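PDB 5DFY: histidine kinase from Synechocystis sp., which senses light through a phycocyanobilin-binding GAF domain, the part modelled here, and probably relays the signal as a kinase that phosphorylates histidine. Local coordinates for residues A[74-79]-A[109-114]; A[122-127]-A[180-185]; A[59-64]-A[186-191]. All blocks are in the same frame, centred on the assembly; numbering follows the deposited sequence.

In the fold
All three contacts lie in one bilin-binding GAF domain. Contact 3 joins helix 50-66 near the start of the chain to helix 179-203 near its end, and the loop it closes encloses contact 1 and then contact 2, which follow one another in series. Contacts 2 and 3 share helix 179-203 and touch, with centres 11 Å apart; both also reach the second subunit. Contact 1, at strand 70-76 and helix 109-113, lies about 20 Å (centre to centre) from contact 2 and 21 Å from contact 3, against the phycocyanobilin. The antiparallel sheet thus stands between the chromophore pocket and the helix pair, of which 179-203 meets the other subunit.

Contact 1: residues A[74-79]-A[109-114]; sequences YRFNPD and TYLQEN. With CYC (phycocyanobilin), chain B.
Leu111 pushes its CD1 methyl toward two rings of strand 70-76: it meets the edge of Phe76 at CE1 (4.3 Å) and comes to 4.5 Å from CE2 of Tyr74. The same methyl rests 3.7 Å from CHB of phycocyanobilin, so one carbon joins strand, helix and chromophore. Tyr74 in turn takes the CMB methyl of the bilin over one face of its ring. One residue earlier on the helix, Tyr110 lies along an inner pyrrole of the pigment, the one that carries ND. Its CB sits 3.4 Å from C1D; CG, anti to the backbone N (chi1 -178°), follows at 3.5 Å from C3D. Farther out, CD1 lies near CHA, CD2 is 3.7 Å from CAD, which sits over one ring face, with CE2 beside the same CAD carbon, and CE1 meets propionate O2A at the ring edge, 3.6 Å away. With alanine in place of this tyrosine, CB would still touch the pyrrole, but the aromatic wall would be gone and pyrrole and propionate would probably be freer to shift. Helix 109-113 lies against both the bilin and strand 70-76, and Leu111 and Phe76 both pack on Leu165 of the adjoining strand 161-170.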
loop_
_atom_site.group_PDB
_atom_site.type_symbol
_atom_site.label_atom_id
_atom_site.label_comp_id
_atom_site.label_asym_id
_atom_site.label_seq_id
_atom_site.Cartn_x
_atom_site.Cartn_y
_atom_site.Cartn_z
ATOM N N TYR A 74 10.981 10.298 -9.515
ATOM C CA TYR A 74 12.311 10.068 -8.939
ATOM C C TYR A 74 12.191 8.902 -7.990
ATOM O O TYR A 74 11.383 8.951 -7.077
ATOM C CB TYR A 74 12.783 11.312 -8.205
ATOM C CG TYR A 74 14.129 11.305 -7.521
ATOM C CD1 TYR A 74 15.287 11.621 -8.223
ATOM C CD2 TYR A 74 14.239 11.065 -6.156
ATOM C CE1 TYR A 74 16.508 11.667 -7.591
ATOM C CE2 TYR A 74 15.474 11.100 -5.514
ATOM C CZ TYR A 74 16.592 11.420 -6.237
ATOM O OH TYR A 74 17.828 11.464 -5.629
ATOM N N ARG A 75 12.980 7.863 -8.228
ATOM C CA ARG A 75 12.901 6.622 -7.449
ATOM C C ARG A 75 14.116 6.498 -6.555
ATOM O O ARG A 75 15.242 6.609 -7.043
ATOM C CB ARG A 75 12.820 5.424 -8.381
ATOM C CG ARG A 75 12.673 4.098 -7.659
ATOM C CD ARG A 75 12.658 2.945 -8.626
ATOM N NE ARG A 75 13.938 2.885 -9.310
ATOM C CZ ARG A 75 14.134 2.385 -10.524
ATOM N NH1 ARG A 75 13.129 1.869 -11.217
ATOM N NH2 ARG A 75 15.352 2.412 -11.042
ATOM N N PHE A 76 13.897 6.266 -5.261
ATOM C CA PHE A 76 15.003 6.064 -4.329
ATOM C C PHE A 76 15.716 4.728 -4.512
ATOM O O PHE A 76 15.110 3.679 -4.761
ATOM C CB PHE A 76 14.502 6.176 -2.907
ATOM C CG PHE A 76 14.172 7.582 -2.477
ATOM C CD1 PHE A 76 15.158 8.558 -2.396
ATOM C CD2 PHE A 76 12.875 7.941 -2.158
ATOM C CE1 PHE A 76 14.846 9.850 -1.986
ATOM C CE2 PHE A 76 12.555 9.215 -1.740
ATOM C CZ PHE A 76 13.542 10.185 -1.666
ATOM N N ASN A 77 17.037 4.794 -4.403
ATOM C CA ASN A 77 17.879 3.610 -4.351
ATOM C C ASN A 77 17.956 3.159 -2.912
ATOM O O ASN A 77 17.559 3.890 -2.010
ATOM C CB ASN A 77 19.267 3.920 -4.881
ATOM C CG ASN A 77 19.278 4.210 -6.356
ATOM O OD1 ASN A 77 18.585 3.559 -7.135
ATOM N ND2 ASN A 77 20.078 5.200 -6.755
ATOM N N PRO A 78 18.495 1.958 -2.678
ATOM C CA PRO A 78 18.564 1.486 -1.294
ATOM C C PRO A 78 19.330 2.433 -0.358
ATOM O O PRO A 78 18.943 2.546 0.803
ATOM C CB PRO A 78 19.269 0.134 -1.440
ATOM C CG PRO A 78 18.816 -0.351 -2.790
ATOM C CD PRO A 78 18.807 0.894 -3.648
ATOM N N ASP A 79 20.360 3.114 -0.853
ATOM C CA ASP A 79 21.142 4.015 -0.009
ATOM C C ASP A 79 20.579 5.438 0.018
ATOM O O ASP A 79 21.243 6.357 0.481
ATOM C CB ASP A 79 22.615 4.041 -0.458
ATOM C CG ASP A 79 22.820 4.658 -1.830
ATOM O OD1 ASP A 79 21.846 5.132 -2.438
ATOM O OD2 ASP A 79 23.984 4.684 -2.302
ATOM N N THR A 109 22.614 15.330 -1.278
ATOM C CA THR A 109 23.190 14.793 -0.059
ATOM C C THR A 109 22.205 14.864 1.108
ATOM O O THR A 109 22.222 14.010 1.982
ATOM C CB THR A 109 24.487 15.547 0.291
ATOM O OG1 THR A 109 24.232 16.952 0.308
ATOM C CG2 THR A 109 25.531 15.282 -0.754
ATOM N N TYR A 110 21.332 15.864 1.118
ATOM C CA TYR A 110 20.393 16.041 2.222
ATOM C C TYR A 110 19.338 14.938 2.260
ATOM O O TYR A 110 19.052 14.377 3.320
ATOM C CB TYR A 110 19.722 17.403 2.135
ATOM C CG TYR A 110 18.755 17.710 3.254
ATOM C CD1 TYR A 110 17.426 17.324 3.184
ATOM C CD2 TYR A 110 19.173 18.391 4.386
ATOM C CE1 TYR A 110 16.540 17.608 4.212
ATOM C CE2 TYR A 110 18.300 18.675 5.405
ATOM C CZ TYR A 110 16.989 18.287 5.317
ATOM O OH TYR A 110 16.120 18.579 6.339
ATOM N N LEU A 111 18.734 14.622 1.113
ATOM C CA LEU A 111 17.768 13.519 1.094
ATOM C C LEU A 111 18.426 12.223 1.479
ATOM O O LEU A 111 17.855 11.394 2.189
ATOM C CB LEU A 111 17.128 13.353 -0.289
ATOM C CG LEU A 111 16.094 14.373 -0.728
ATOM C CD1 LEU A 111 15.663 14.029 -2.139
ATOM C CD2 LEU A 111 14.900 14.397 0.200
ATOM N N GLN A 112 19.635 12.022 0.984
ATOM C CA GLN A 112 20.348 10.796 1.287
ATOM C C GLN A 112 20.654 10.676 2.766
ATOM O O GLN A 112 20.369 9.658 3.375
ATOM C CB GLN A 112 21.631 10.736 0.478
ATOM C CG GLN A 112 22.406 9.482 0.696
ATOM C CD GLN A 112 23.339 9.194 -0.462
ATOM O OE1 GLN A 112 23.528 8.044 -0.851
ATOM N NE2 GLN A 112 23.914 10.245 -1.030
ATOM N N GLU A 113 21.220 11.732 3.354
ATOM C CA GLU A 113 21.607 11.686 4.765
ATOM C C GLU A 113 20.405 11.565 5.683
ATOM O O GLU A 113 20.502 10.984 6.757
ATOM C CB GLU A 113 22.424 12.921 5.142
ATOM C CG GLU A 113 23.805 12.920 4.503
ATOM C CD GLU A 113 24.578 14.209 4.728
ATOM O OE1 GLU A 113 24.156 15.027 5.576
ATOM O OE2 GLU A 113 25.613 14.399 4.056
ATOM N N ASN A 114 19.270 12.121 5.273
ATOM C CA ASN A 114 18.075 12.072 6.090
ATOM C C ASN A 114 17.103 10.997 5.632
ATOM O O ASN A 114 15.962 10.990 6.039
ATOM C CB ASN A 114 17.416 13.441 6.099
ATOM C CG ASN A 114 18.283 14.477 6.774
ATOM O OD1 ASN A 114 18.906 15.312 6.117
ATOM N ND2 ASN A 114 18.364 14.403 8.087
HETATM C CHA CYC B . 16.698 19.796 0.382
HETATM N NA CYC B . 16.589 18.592 -1.851
HETATM C C1A CYC B . 16.053 19.155 -0.604
HETATM C C2A CYC B . 14.574 18.895 -0.623
HETATM C C3A CYC B . 14.233 18.203 -1.843
HETATM C C4A CYC B . 15.479 18.027 -2.606
HETATM C CMA CYC B . 12.844 17.754 -2.216
HETATM C CAA CYC B . 13.640 19.249 0.521
HETATM C CBA CYC B . 13.856 18.066 1.489
HETATM C CGA CYC B . 13.124 18.135 2.829
HETATM O O1A CYC B . 12.631 19.224 3.198
HETATM O O2A CYC B . 13.030 17.112 3.592
HETATM C CHB CYC B . 15.733 17.330 -3.897
HETATM N NB CYC B . 13.687 18.091 -5.134
HETATM C C1B CYC B . 14.842 17.190 -4.865
HETATM C C2B CYC B . 14.849 16.131 -5.880
HETATM C C3B CYC B . 13.773 16.339 -6.753
HETATM C C4B CYC B . 13.034 17.557 -6.351
HETATM C CMB CYC B . 15.880 15.024 -5.922
HETATM C CAB CYC B . 13.398 15.477 -7.953
HETATM C CBB CYC B . 12.076 14.770 -7.695
HETATM O OB CYC B . 12.059 18.066 -6.851
HETATM N NC CYC B . 21.072 19.275 -2.898
HETATM C C1C CYC B . 21.737 19.232 -3.940
HETATM C C2C CYC B . 23.389 19.533 -3.572
HETATM C C3C CYC B . 23.505 19.249 -2.302
HETATM C C4C CYC B . 22.032 19.567 -1.715
HETATM C CMC CYC B . 24.324 18.748 -4.563
HETATM C CAC CYC B . 24.639 20.042 -1.444
HETATM C CBC CYC B . 25.996 19.495 -1.821
HETATM O OC CYC B . 21.325 19.014 -5.063
HETATM C CHD CYC B . 21.745 19.883 -0.444
HETATM N ND CYC B . 19.185 19.586 -0.453
HETATM C C1D CYC B . 20.354 20.061 0.075
HETATM C C2D CYC B . 20.086 20.772 1.209
HETATM C C3D CYC B . 18.744 20.735 1.406
HETATM C C4D CYC B . 18.186 19.993 0.370
HETATM C CMD CYC B . 21.157 21.438 2.061
HETATM C CAD CYC B . 17.991 21.379 2.542
HETATM C CBD CYC B . 17.380 22.694 2.104
HETATM C CGD CYC B . 18.481 23.695 1.797
HETATM O O1D CYC B . 18.720 24.056 0.613
HETATM O O2D CYC B . 19.184 24.180 2.727
#

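Contact 2: residues A[122-127]-A[180-185]; sequences HESLAV and REIHLL
The outer strand 125-127 of the GAF domain's antiparallel sheet meets the long C-terminal helix 179-203 here, through a single isoleucine set against two small side chains. Ile182 points at the strand and splits its two branches between Ser124 and Ala126. Its CG2 methyl, anti to the backbone N, comes up to the hydroxyl OG of Ser124 at 3.4 Å, a close van der Waals touch between a methyl and an oxygen. The other branch, with CG1 beside the backbone N (chi1 -61°) and the chain then extended, carries CD1 over to the CB of Ala126, 3.8 Å away; CG1 itself is 4.2 Å from that same CB. With side chains this short on segment 122-127, the backbones come near, CA of Ala126 to CA of Ile182 being 7.4 Å.

The alternation that sorts residues between the two faces of the sheet runs from Ser124, just before the strand, through Ala126. These two direct their CB atoms to the helix, whereas Leu125 between them turns the other way and touches phycocyanobilin. The backbone has its own ties to the pocket: Ser124 O accepts a hydrogen bond from NH1 of Arg118, whose NE binds the bilin, and Leu125 makes backbone hydrogen bonds with Thr153 of strand 150-158, another bilin-binding residue. One turn on from Glu181, which forms a salt bridge with Arg175, Leu185 packs inward on Leu152, Leu166 and Val62, while Leu184 faces outward onto Phe205 of the second subunit.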
loop_
_atom_site.group_PDB
_atom_site.type_symbol
_atom_site.label_atom_id
_atom_site.label_comp_id
_atom_site.label_asym_id
_atom_site.label_seq_id
_atom_site.Cartn_x
_atom_site.Cartn_y
_atom_site.Cartn_z
ATOM N N HIS A 122 5.142 11.520 5.016
ATOM C CA HIS A 122 4.056 11.837 4.068
ATOM C C HIS A 122 3.875 13.336 3.838
ATOM O O HIS A 122 2.780 13.788 3.497
ATOM C CB HIS A 122 2.731 11.222 4.516
ATOM C CG HIS A 122 2.771 9.734 4.625
ATOM N ND1 HIS A 122 2.365 8.898 3.604
ATOM C CD2 HIS A 122 3.164 8.926 5.638
ATOM C CE1 HIS A 122 2.508 7.642 3.982
ATOM N NE2 HIS A 122 2.996 7.627 5.206
ATOM N N GLU A 123 4.939 14.103 4.029
ATOM C CA GLU A 123 4.876 15.552 3.872
ATOM C C GLU A 123 5.314 15.963 2.476
ATOM O O GLU A 123 6.129 15.284 1.858
ATOM C CB GLU A 123 5.774 16.262 4.871
ATOM C CG GLU A 123 5.325 16.144 6.305
ATOM C CD GLU A 123 6.341 16.775 7.268
ATOM O OE1 GLU A 123 6.970 17.790 6.892
ATOM O OE2 GLU A 123 6.525 16.240 8.384
ATOM N N SER A 124 4.834 17.105 2.026
ATOM C CA SER A 124 5.313 17.645 0.762
ATOM C C SER A 124 6.020 18.978 0.965
ATOM O O SER A 124 6.031 19.529 2.060
ATOM C CB SER A 124 4.167 17.761 -0.231
ATOM O OG SER A 124 3.104 18.533 0.243
ATOM N N LEU A 125 6.663 19.453 -0.089
ATOM C CA LEU A 125 7.304 20.759 -0.087
ATOM C C LEU A 125 6.881 21.497 -1.353
ATOM O O LEU A 125 7.058 20.995 -2.477
ATOM C CB LEU A 125 8.815 20.646 0.000
ATOM C CG LEU A 125 9.591 21.972 -0.072
ATOM C CD1 LEU A 125 9.158 22.922 1.029
ATOM C CD2 LEU A 125 11.086 21.721 -0.006
ATOM N N ALA A 126 6.316 22.675 -1.148
ATOM C CA ALA A 126 5.896 23.568 -2.216
ATOM C C ALA A 126 6.682 24.860 -2.093
ATOM O O ALA A 126 6.660 25.517 -1.053
ATOM C CB ALA A 126 4.403 23.850 -2.146
ATOM N N VAL A 127 7.364 25.222 -3.166
ATOM C CA VAL A 127 8.222 26.409 -3.192
ATOM C C VAL A 127 7.846 27.229 -4.416
ATOM O O VAL A 127 7.937 26.756 -5.555
ATOM C CB VAL A 127 9.704 26.023 -3.216
ATOM C CG1 VAL A 127 10.593 27.234 -3.520
ATOM C CG2 VAL A 127 10.096 25.393 -1.890
ATOM N N ARG A 180 -5.019 23.566 -2.646
ATOM C CA ARG A 180 -5.749 22.534 -3.373
ATOM C C ARG A 180 -4.815 21.738 -4.279
ATOM O O ARG A 180 -4.875 20.509 -4.321
ATOM C CB ARG A 180 -6.878 23.156 -4.197
ATOM C CG ARG A 180 -7.452 22.232 -5.258
ATOM C CD ARG A 180 -8.418 22.972 -6.170
ATOM N NE ARG A 180 -7.769 24.076 -6.871
ATOM C CZ ARG A 180 -7.252 23.985 -8.092
ATOM N NH1 ARG A 180 -7.306 22.838 -8.753
ATOM N NH2 ARG A 180 -6.681 25.043 -8.653
ATOM N N GLU A 181 -3.954 22.446 -5.002
ATOM C CA GLU A 181 -3.000 21.803 -5.912
ATOM C C GLU A 181 -2.081 20.852 -5.150
ATOM O O GLU A 181 -1.756 19.752 -5.630
ATOM C CB GLU A 181 -2.181 22.869 -6.661
ATOM C CG GLU A 181 -3.020 23.641 -7.670
ATOM C CD GLU A 181 -2.334 24.881 -8.218
ATOM O OE1 GLU A 181 -1.575 25.532 -7.475
ATOM O OE2 GLU A 181 -2.571 25.187 -9.403
ATOM N N ILE A 182 -1.627 21.283 -3.976
ATOM C CA ILE A 182 -0.806 20.442 -3.110
ATOM C C ILE A 182 -1.591 19.192 -2.743
ATOM O O ILE A 182 -1.073 18.068 -2.806
ATOM C CB ILE A 182 -0.361 21.200 -1.841
ATOM C CG1 ILE A 182 0.488 22.414 -2.221
ATOM C CG2 ILE A 182 0.420 20.277 -0.940
ATOM C CD1 ILE A 182 0.802 23.319 -1.016
ATOM N N HIS A 183 -2.849 19.384 -2.356
ATOM C CA HIS A 183 -3.668 18.243 -1.937
ATOM C C HIS A 183 -3.900 17.275 -3.089
ATOM O O HIS A 183 -3.913 16.057 -2.900
ATOM C CB HIS A 183 -5.011 18.717 -1.402
ATOM C CG HIS A 183 -4.878 19.696 -0.286
ATOM N ND1 HIS A 183 -5.832 20.659 -0.012
ATOM C CD2 HIS A 183 -3.888 19.879 0.607
ATOM C CE1 HIS A 183 -5.429 21.382 1.015
ATOM N NE2 HIS A 183 -4.249 20.935 1.406
ATOM N N LEU A 184 -4.097 17.823 -4.284
ATOM C CA LEU A 184 -4.339 17.007 -5.462
ATOM C C LEU A 184 -3.101 16.186 -5.820
ATOM O O LEU A 184 -3.186 14.988 -6.053
ATOM C CB LEU A 184 -4.748 17.889 -6.650
ATOM C CG LEU A 184 -4.845 17.147 -7.983
ATOM C CD1 LEU A 184 -5.937 16.085 -7.978
ATOM C CD2 LEU A 184 -5.086 18.166 -9.071
ATOM N N LEU A 185 -1.940 16.826 -5.864
ATOM C CA LEU A 185 -0.735 16.101 -6.261
ATOM C C LEU A 185 -0.413 15.013 -5.239
ATOM O O LEU A 185 0.031 13.919 -5.592
ATOM C CB LEU A 185 0.450 17.047 -6.445
ATOM C CG LEU A 185 1.659 16.390 -7.110
ATOM C CD1 LEU A 185 1.314 15.869 -8.481
ATOM C CD2 LEU A 185 2.792 17.383 -7.203
#

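Contact 3: residues A[59-64]-A[186-191]; sequences SDEVRH and HQIANQ
Val62 and Ile188 meet where two helices of the GAF domain, 50-66 and 179-203, run side by side in opposite directions on the sheet face remote from the bilin. At the start of segment 59-64, Ser59 directs its CB away from the partner helix, and Asp60 OD1 is hydrogen-bonded to Ser88 OG. Glu61 is the first to face helix 179-203: its CB points that way, and its extended chain brings OE1 to 4.2 Å from CG2 of Ile188, at the solvent-exposed margin of the contact. Val62 follows with the main apolar touch. With CG1 anti to the backbone N (chi1 173°), CG2 falls beside that N and lies 3.7 Å from CG2 of Ile188 and 4.2 Å from CD1 of the same residue, so both branches of the isoleucine lean on one methyl. Arg63 then turns back to the sheet, where its NE joins Asp60 in binding Ser88 OG. The other flank of helix 179-203 faces the second subunit, whose Phe205 packs on Gln187. There Asn190 ND2 gives a hydrogen bond of 3.0 Å to Gln187 OE1, bent to 153° and coming from above the carbonyl plane, 50° out of it.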
loop_
_atom_site.group_PDB
_atom_site.type_symbol
_atom_site.label_atom_id
_atom_site.label_comp_id
_atom_site.label_asym_id
_atom_site.label_seq_id
_atom_site.Cartn_x
_atom_site.Cartn_y
_atom_site.Cartn_z
ATOM N N SER A 59 2.515 11.122 -15.128
ATOM C CA SER A 59 3.315 12.329 -15.306
ATOM C C SER A 59 2.602 13.287 -16.257
ATOM O O SER A 59 2.545 14.487 -16.024
ATOM C CB SER A 59 4.711 11.998 -15.850
ATOM O OG SER A 59 5.449 11.184 -14.939
ATOM N N ASP A 60 2.075 12.728 -17.353
ATOM C CA ASP A 60 1.337 13.532 -18.323
ATOM C C ASP A 60 0.053 14.088 -17.704
ATOM O O ASP A 60 -0.343 15.222 -17.981
ATOM C CB ASP A 60 0.966 12.719 -19.571
ATOM C CG ASP A 60 2.163 12.384 -20.459
ATOM O OD1 ASP A 60 3.275 12.949 -20.287
ATOM O OD2 ASP A 60 1.976 11.543 -21.370
ATOM N N GLU A 61 -0.603 13.294 -16.857
ATOM C CA GLU A 61 -1.804 13.748 -16.176
ATOM C C GLU A 61 -1.503 14.945 -15.263
ATOM O O GLU A 61 -2.228 15.943 -15.289
ATOM C CB GLU A 61 -2.427 12.580 -15.387
ATOM C CG GLU A 61 -3.637 12.965 -14.528
ATOM C CD GLU A 61 -4.157 11.804 -13.667
ATOM O OE1 GLU A 61 -3.343 11.012 -13.133
ATOM O OE2 GLU A 61 -5.391 11.697 -13.519
ATOM N N VAL A 62 -0.426 14.856 -14.485
ATOM C CA VAL A 62 -0.032 15.958 -13.615
ATOM C C VAL A 62 0.217 17.216 -14.437
ATOM O O VAL A 62 -0.253 18.298 -14.095
ATOM C CB VAL A 62 1.211 15.610 -12.792
ATOM C CG1 VAL A 62 1.708 16.825 -12.030
ATOM C CG2 VAL A 62 0.901 14.449 -11.860
ATOM N N ARG A 63 0.965 17.075 -15.525
ATOM C CA ARG A 63 1.373 18.241 -16.289
ATOM C C ARG A 63 0.131 18.891 -16.884
ATOM O O ARG A 63 0.024 20.115 -16.912
ATOM C CB ARG A 63 2.371 17.871 -17.388
ATOM C CG ARG A 63 2.921 19.128 -18.092
ATOM C CD ARG A 63 4.210 18.857 -18.848
ATOM N NE ARG A 63 4.059 17.923 -19.958
ATOM C CZ ARG A 63 3.624 18.247 -21.177
ATOM N NH1 ARG A 63 3.256 19.491 -21.455
ATOM N NH2 ARG A 63 3.558 17.318 -22.121
ATOM N N HIS A 64 -0.789 18.044 -17.333
ATOM C CA HIS A 64 -2.072 18.472 -17.876
ATOM C C HIS A 64 -2.936 19.169 -16.809
ATOM O O HIS A 64 -3.426 20.281 -17.027
ATOM C CB HIS A 64 -2.784 17.253 -18.469
ATOM C CG HIS A 64 -4.069 17.575 -19.162
ATOM N ND1 HIS A 64 -5.259 16.953 -18.848
ATOM C CD2 HIS A 64 -4.347 18.444 -20.159
ATOM C CE1 HIS A 64 -6.219 17.435 -19.618
ATOM N NE2 HIS A 64 -5.692 18.340 -20.424
ATOM N N HIS A 186 -0.666 15.312 -3.969
ATOM C CA HIS A 186 -0.477 14.335 -2.899
ATOM C C HIS A 186 -1.284 13.059 -3.192
ATOM O O HIS A 186 -0.769 11.948 -3.058
ATOM C CB HIS A 186 -0.898 14.936 -1.546
ATOM C CG HIS A 186 -0.606 14.043 -0.377
ATOM N ND1 HIS A 186 0.466 14.235 0.459
ATOM C CD2 HIS A 186 -1.262 12.953 0.084
ATOM C CE1 HIS A 186 0.487 13.271 1.374
ATOM N NE2 HIS A 186 -0.556 12.495 1.178
ATOM N N GLN A 187 -2.533 13.218 -3.626
ATOM C CA GLN A 187 -3.355 12.048 -3.939
ATOM C C GLN A 187 -2.952 11.361 -5.252
ATOM O O GLN A 187 -3.026 10.138 -5.355
ATOM C CB GLN A 187 -4.834 12.419 -3.993
ATOM C CG GLN A 187 -5.421 12.824 -2.638
ATOM C CD GLN A 187 -5.126 11.812 -1.551
ATOM O OE1 GLN A 187 -5.155 10.595 -1.775
ATOM N NE2 GLN A 187 -4.795 12.308 -0.366
ATOM N N ILE A 188 -2.563 12.137 -6.260
ATOM C CA ILE A 188 -2.079 11.528 -7.497
ATOM C C ILE A 188 -0.872 10.639 -7.186
ATOM O O ILE A 188 -0.724 9.529 -7.726
ATOM C CB ILE A 188 -1.720 12.610 -8.554
ATOM C CG1 ILE A 188 -2.999 13.279 -9.026
ATOM C CG2 ILE A 188 -0.972 11.993 -9.747
ATOM C CD1 ILE A 188 -2.790 14.452 -9.919
ATOM N N ALA A 189 -0.007 11.100 -6.293
ATOM C CA ALA A 189 1.140 10.292 -5.913
ATOM C C ALA A 189 0.721 9.041 -5.121
ATOM O O ALA A 189 1.262 7.973 -5.338
ATOM C CB ALA A 189 2.151 11.121 -5.104
ATOM N N ASN A 190 -0.255 9.178 -4.228
ATOM C CA ASN A 190 -0.788 8.001 -3.530
ATOM C C ASN A 190 -1.279 6.956 -4.537
ATOM O O ASN A 190 -1.008 5.768 -4.408
ATOM C CB ASN A 190 -1.956 8.358 -2.618
ATOM C CG ASN A 190 -1.543 9.087 -1.346
ATOM O OD1 ASN A 190 -0.382 9.079 -0.935
ATOM N ND2 ASN A 190 -2.523 9.718 -0.707
ATOM N N GLN A 191 -1.991 7.413 -5.553
ATOM C CA GLN A 191 -2.553 6.521 -6.569
ATOM C C GLN A 191 -1.453 5.878 -7.399
ATOM O O GLN A 191 -1.519 4.702 -7.746
ATOM C CB GLN A 191 -3.510 7.280 -7.490
ATOM C CG GLN A 191 -4.068 6.415 -8.629
ATOM C CD GLN A 191 -4.770 5.162 -8.114
ATOM O OE1 GLN A 191 -4.317 4.015 -8.324
ATOM N NE2 GLN A 191 -5.873 5.378 -7.416
#